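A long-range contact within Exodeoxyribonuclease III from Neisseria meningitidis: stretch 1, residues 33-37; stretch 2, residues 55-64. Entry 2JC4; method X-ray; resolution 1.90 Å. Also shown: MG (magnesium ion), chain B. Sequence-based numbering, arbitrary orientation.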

ATOM      1  N   GLN A  33       0.129  -5.219   3.658  1.00 11.09           N
ATOM      2  CA  GLN A  33       0.755  -6.013   2.595  1.00 11.16           C
ATOM      3  C   GLN A  33       1.908  -6.878   3.170  1.00 11.07           C
ATOM      4  O   GLN A  33       2.518  -6.552   4.200  1.00 10.98           O
ATOM      5  CB  GLN A  33       1.307  -5.116   1.478  1.00 11.74           C
ATOM      6  CG  GLN A  33       0.299  -4.110   0.937  1.00 12.85           C
ATOM      7  CD  GLN A  33       0.296  -2.823   1.760  1.00 12.11           C
ATOM      8  OE1 GLN A  33       1.328  -2.364   2.220  1.00 11.03           O
ATOM      9  NE2 GLN A  33      -0.878  -2.251   1.949  1.00 10.11           N
ATOM     10  N   GLU A  34       2.232  -7.940   2.436  1.00 10.67           N
ATOM     11  CA  GLU A  34       3.257  -8.903   2.804  1.00 10.81           C
ATOM     12  C   GLU A  34       2.896  -9.580   4.107  1.00 11.32           C
ATOM     13  O   GLU A  34       3.715  -9.686   5.039  1.00 11.70           O
ATOM     14  CB  GLU A  34       4.664  -8.284   2.824  1.00 12.37           C
ATOM     15  CG  GLU A  34       5.160  -7.946   1.440  1.00 11.91           C
ATOM     16  CD  GLU A  34       6.656  -7.692   1.395  1.00 15.24           C
ATOM     17  OE1 GLU A  34       7.424  -8.271   2.207  1.00 20.17           O
ATOM     18  OE2 GLU A  34       7.060  -6.896   0.541  1.00 13.73           O
ATOM     19  N   LEU A  35       1.666 -10.086   4.167  1.00 10.56           N
ATOM     20  CA  LEU A  35       1.311 -10.961   5.304  1.00 11.19           C
ATOM     21  C   LEU A  35       2.307 -12.112   5.412  1.00 12.08           C
ATOM     22  O   LEU A  35       2.739 -12.460   6.516  1.00 12.68           O
ATOM     23  CB  LEU A  35      -0.077 -11.551   5.127  1.00 12.01           C
ATOM     24  CG  LEU A  35      -1.209 -10.570   4.930  1.00  9.87           C
ATOM     25  CD1 LEU A  35      -2.480 -11.436   4.800  1.00 10.66           C
ATOM     26  CD2 LEU A  35      -1.322  -9.587   6.121  1.00 11.42           C
ATOM     27  N   LYS A  36       2.688 -12.683   4.262  1.00 12.15           N
ATOM     28  CA  LYS A  36       3.566 -13.865   4.231  1.00 12.76           C
ATOM     29  C   LYS A  36       3.033 -14.999   5.104  1.00 13.36           C
ATOM     30  O   LYS A  36       3.778 -15.668   5.822  1.00 13.23           O
ATOM     31  CB  LYS A  36       4.990 -13.490   4.634  1.00 12.48           C
ATOM     32  CG  LYS A  36       5.704 -12.582   3.630  1.00 13.61           C
ATOM     33  CD  LYS A  36       7.171 -12.378   4.072  1.00 16.37           C
ATOM     34  CE  LYS A  36       7.913 -11.370   3.224  1.00 18.26           C
ATOM     35  NZ  LYS A  36       9.327 -11.316   3.645  1.00 17.94           N
ATOM     36  N   LEU A  37       1.723 -15.215   5.017  1.00 14.26           N
ATOM     37  CA  LEU A  37       1.046 -16.215   5.829  1.00 15.81           C
ATOM     38  C   LEU A  37      -0.027 -16.778   4.972  1.00 15.79           C
ATOM     39  O   LEU A  37      -0.765 -16.028   4.324  1.00 16.16           O
ATOM     40  CB  LEU A  37       0.378 -15.546   7.047  1.00 16.22           C
ATOM     41  CG  LEU A  37       1.220 -15.195   8.252  1.00 18.94           C
ATOM     42  CD1 LEU A  37       0.375 -14.428   9.235  1.00 17.40           C
ATOM     43  CD2 LEU A  37       1.825 -16.427   8.885  1.00 20.07           C
ATOM     44  N   VAL A  55     -10.577  -8.754   6.874  1.00 16.55           N
ATOM     45  CA  VAL A  55     -10.700  -9.608   5.690  1.00 16.32           C
ATOM     46  C   VAL A  55      -9.324  -9.721   5.072  1.00 15.54           C
ATOM     47  O   VAL A  55      -8.530  -8.792   5.182  1.00 15.38           O
ATOM     48  CB  VAL A  55     -11.738  -9.098   4.662  1.00 16.91           C
ATOM     49  CG1 VAL A  55     -13.159  -9.102   5.304  1.00 15.17           C
ATOM     50  CG2 VAL A  55     -11.369  -7.694   4.111  1.00 16.26           C
ATOM     51  N   TRP A  56      -9.020 -10.863   4.474  1.00 14.62           N
ATOM     52  CA  TRP A  56      -7.660 -11.056   3.993  1.00 14.28           C
ATOM     53  C   TRP A  56      -7.583 -12.083   2.886  1.00 13.98           C
ATOM     54  O   TRP A  56      -8.536 -12.860   2.645  1.00 12.62           O
ATOM     55  CB  TRP A  56      -6.727 -11.465   5.151  1.00 13.83           C
ATOM     56  CG  TRP A  56      -7.070 -12.813   5.735  1.00 14.76           C
ATOM     57  CD1 TRP A  56      -6.487 -14.014   5.415  1.00 15.87           C
ATOM     58  CD2 TRP A  56      -8.071 -13.108   6.744  1.00 15.27           C
ATOM     59  NE1 TRP A  56      -7.055 -15.029   6.162  1.00 16.28           N
ATOM     60  CE2 TRP A  56      -8.026 -14.504   6.980  1.00 17.04           C
ATOM     61  CE3 TRP A  56      -8.977 -12.334   7.471  1.00 15.44           C
ATOM     62  CZ2 TRP A  56      -8.864 -15.135   7.895  1.00 16.01           C
ATOM     63  CZ3 TRP A  56      -9.817 -12.970   8.392  1.00 16.59           C
ATOM     64  CH2 TRP A  56      -9.747 -14.354   8.595  1.00 16.31           C
ATOM     65  N   SER A  57      -6.412 -12.107   2.252  1.00 12.98           N
ATOM     66  CA  SER A  57      -6.131 -13.009   1.138  1.00 13.31           C
ATOM     67  C   SER A  57      -4.678 -13.334   1.320  1.00 13.63           C
ATOM     68  O   SER A  57      -3.800 -12.454   1.099  1.00 11.71           O
ATOM     69  CB  SER A  57      -6.322 -12.286  -0.202  1.00 13.91           C
ATOM     70  OG  SER A  57      -6.092 -13.153  -1.311  1.00 14.95           O
ATOM     71  N   GLY A  58      -4.419 -14.561   1.760  1.00 13.00           N
ATOM     72  CA  GLY A  58      -3.041 -15.012   2.026  1.00 14.43           C
ATOM     73  C   GLY A  58      -2.647 -16.252   1.227  1.00 16.06           C
ATOM     74  O   GLY A  58      -3.498 -16.971   0.720  1.00 16.78           O
ATOM     75  N   GLN A  59      -1.346 -16.481   1.114  1.00 16.14           N
ATOM     76  CA  GLN A  59      -0.824 -17.684   0.509  1.00 17.36           C
ATOM     77  C   GLN A  59       0.444 -17.984   1.269  1.00 17.36           C
ATOM     78  O   GLN A  59       0.992 -17.105   1.949  1.00 17.71           O
ATOM     79  CB  GLN A  59      -0.527 -17.472  -0.985  1.00 17.40           C
ATOM     80  CG  GLN A  59       0.514 -16.381  -1.235  1.00 17.42           C
ATOM     81  CD  GLN A  59       0.903 -16.220  -2.685  1.00 15.94           C
ATOM     82  OE1 GLN A  59       0.769 -15.147  -3.242  1.00 14.22           O
ATOM     83  NE2 GLN A  59       1.396 -17.279  -3.293  1.00 19.21           N
ATOM     84  N   LYS A  60       0.931 -19.214   1.155  1.00 18.73           N
ATOM     85  CA  LYS A  60       2.185 -19.575   1.825  1.00 19.29           C
ATOM     86  C   LYS A  60       3.324 -18.676   1.366  1.00 18.84           C
ATOM     87  O   LYS A  60       3.454 -18.413   0.165  1.00 20.63           O
ATOM     88  CB  LYS A  60       2.583 -21.021   1.505  1.00 19.53           C
ATOM     89  CG  LYS A  60       3.561 -21.565   2.516  1.00 22.33           C
ATOM     90  CD  LYS A  60       2.799 -22.060   3.706  1.00 26.67           C
ATOM     91  N   THR A  61       4.155 -18.249   2.320  1.00 17.96           N
ATOM     92  CA  THR A  61       5.488 -17.666   2.066  1.00 18.05           C
ATOM     93  C   THR A  61       5.539 -16.265   1.497  1.00 17.16           C
ATOM     94  O   THR A  61       6.337 -15.475   1.965  1.00 16.84           O
ATOM     95  CB  THR A  61       6.323 -18.561   1.163  1.00 18.80           C
ATOM     96  OG1 THR A  61       6.211 -19.901   1.650  1.00 21.24           O
ATOM     97  CG2 THR A  61       7.808 -18.119   1.147  1.00 18.90           C
ATOM     98  N   TYR A  62       4.701 -15.982   0.496  1.00 17.27           N
ATOM     99  CA  TYR A  62       4.818 -14.768  -0.300  1.00 16.81           C
ATOM    100  C   TYR A  62       3.594 -13.905  -0.178  1.00 15.87           C
ATOM    101  O   TYR A  62       2.507 -14.414   0.128  1.00 14.59           O
ATOM    102  CB  TYR A  62       4.974 -15.133  -1.775  1.00 18.67           C
ATOM    103  CG  TYR A  62       6.136 -16.068  -2.041  1.00 20.13           C
ATOM    104  CD1 TYR A  62       7.452 -15.585  -2.035  1.00 21.49           C
ATOM    105  CD2 TYR A  62       5.922 -17.432  -2.286  1.00 23.76           C
ATOM    106  CE1 TYR A  62       8.537 -16.447  -2.249  1.00 22.41           C
ATOM    107  CE2 TYR A  62       7.016 -18.312  -2.504  1.00 24.65           C
ATOM    108  CZ  TYR A  62       8.304 -17.792  -2.501  1.00 24.73           C
ATOM    109  OH  TYR A  62       9.384 -18.621  -2.740  1.00 27.10           O
ATOM    110  N   ASN A  63       3.767 -12.610  -0.448  1.00 14.29           N
ATOM    111  CA  ASN A  63       2.621 -11.740  -0.766  1.00 14.28           C
ATOM    112  C   ASN A  63       1.633 -11.676   0.417  1.00 13.55           C
ATOM    113  O   ASN A  63       2.071 -11.668   1.566  1.00 14.06           O
ATOM    114  CB  ASN A  63       1.924 -12.208  -2.059  1.00 13.43           C
ATOM    115  CG  ASN A  63       2.864 -12.285  -3.244  1.00 14.79           C
ATOM    116  OD1 ASN A  63       3.683 -11.404  -3.466  1.00 13.10           O
ATOM    117  ND2 ASN A  63       2.739 -13.343  -4.018  1.00 12.42           N
ATOM    118  N   GLY A  64       0.338 -11.634   0.143  1.00 13.40           N
ATOM    119  CA  GLY A  64      -0.692 -11.558   1.211  1.00 12.49           C
ATOM    120  C   GLY A  64      -1.072 -10.136   1.508  1.00 12.50           C
ATOM    121  O   GLY A  64      -0.183  -9.295   1.744  1.00 11.76           O
TER
HETATM  122 MG    MG B1256       9.706  -7.740   2.434  1.00 17.57          MG
HETATM  123  O   HOH W   1       9.578  -6.817   0.448  1.00 14.72           O
HETATM  124  O   HOH W   2       3.971 -18.606   5.177  1.00 20.84           O
HETATM  125  O   HOH W   3      10.285  -9.671   1.552  1.00 23.43           O
HETATM  126  O   HOH W   4       0.693 -14.393   2.200  1.00 14.96           O
HETATM  127  O   HOH W   5      11.771  -7.001   2.705  1.00 19.38           O
HETATM  128  O   HOH W   6       8.796  -5.797   3.046  1.00 14.19           O

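Two consecutive carbonyls of the second stretch, Asn63 O and Gly64 O, receive three successive backbone amides of the first. Gly64 O takes two of them. The bond from Leu35 N to Gly64 O is 3.1 Å and nearly straight, at 171°. The bond from Glu34 N to Gly64 O is shorter, 2.9 Å, but weak, because its angle is only 115°. Lys36 N donates to Asn63 O at 2.9 Å and 169°. Leu35 N also lies 3.1 Å from Asn63 O, but the angle is too poor for a hydrogen bond. Glu34 CA approaches Asn63 O at 3.3 Å in a CA-H...O contact.

Gly64 fits tightly here. An ideal CB would point toward the first stretch and lie 2.7 Å from Leu35 CB, a clash. Its backbone angles, 93/128, call for glycine in any case. Gly58 is similarly confined: an ideal CB would lie 2.4 Å from Leu37 O. Without one, Gly58 CA makes a CA-H...O contact with Leu37 O at 3.4 Å.

Side chains add less. Leu35 CD1 packs 4.3 Å from Trp56 CB, an apolar contact. Lys36 CG comes within 3.4 Å of Thr61 O, while the end of its chain leads away.

Water extends the contact. Water 2 donates to Lys36 O (3.0 Å) and accepts from Thr61 N (2.9 Å). Water 4 accepts from Leu37 N and Gln59 N, each at 3.1 Å. Both waters therefore bridge the two stretches.

Within the second stretch, Asn63 ND2 donates to Gln59 OE1 at 2.8 Å, linking two residues of the loop. The CA-to-CB bond of Glu34 points away from the second stretch. Its OE1 binds the magnesium ion MG at 2.4 Å, and Lys36 NZ forms a long salt bridge to Glu34 OE1 at 3.9 Å.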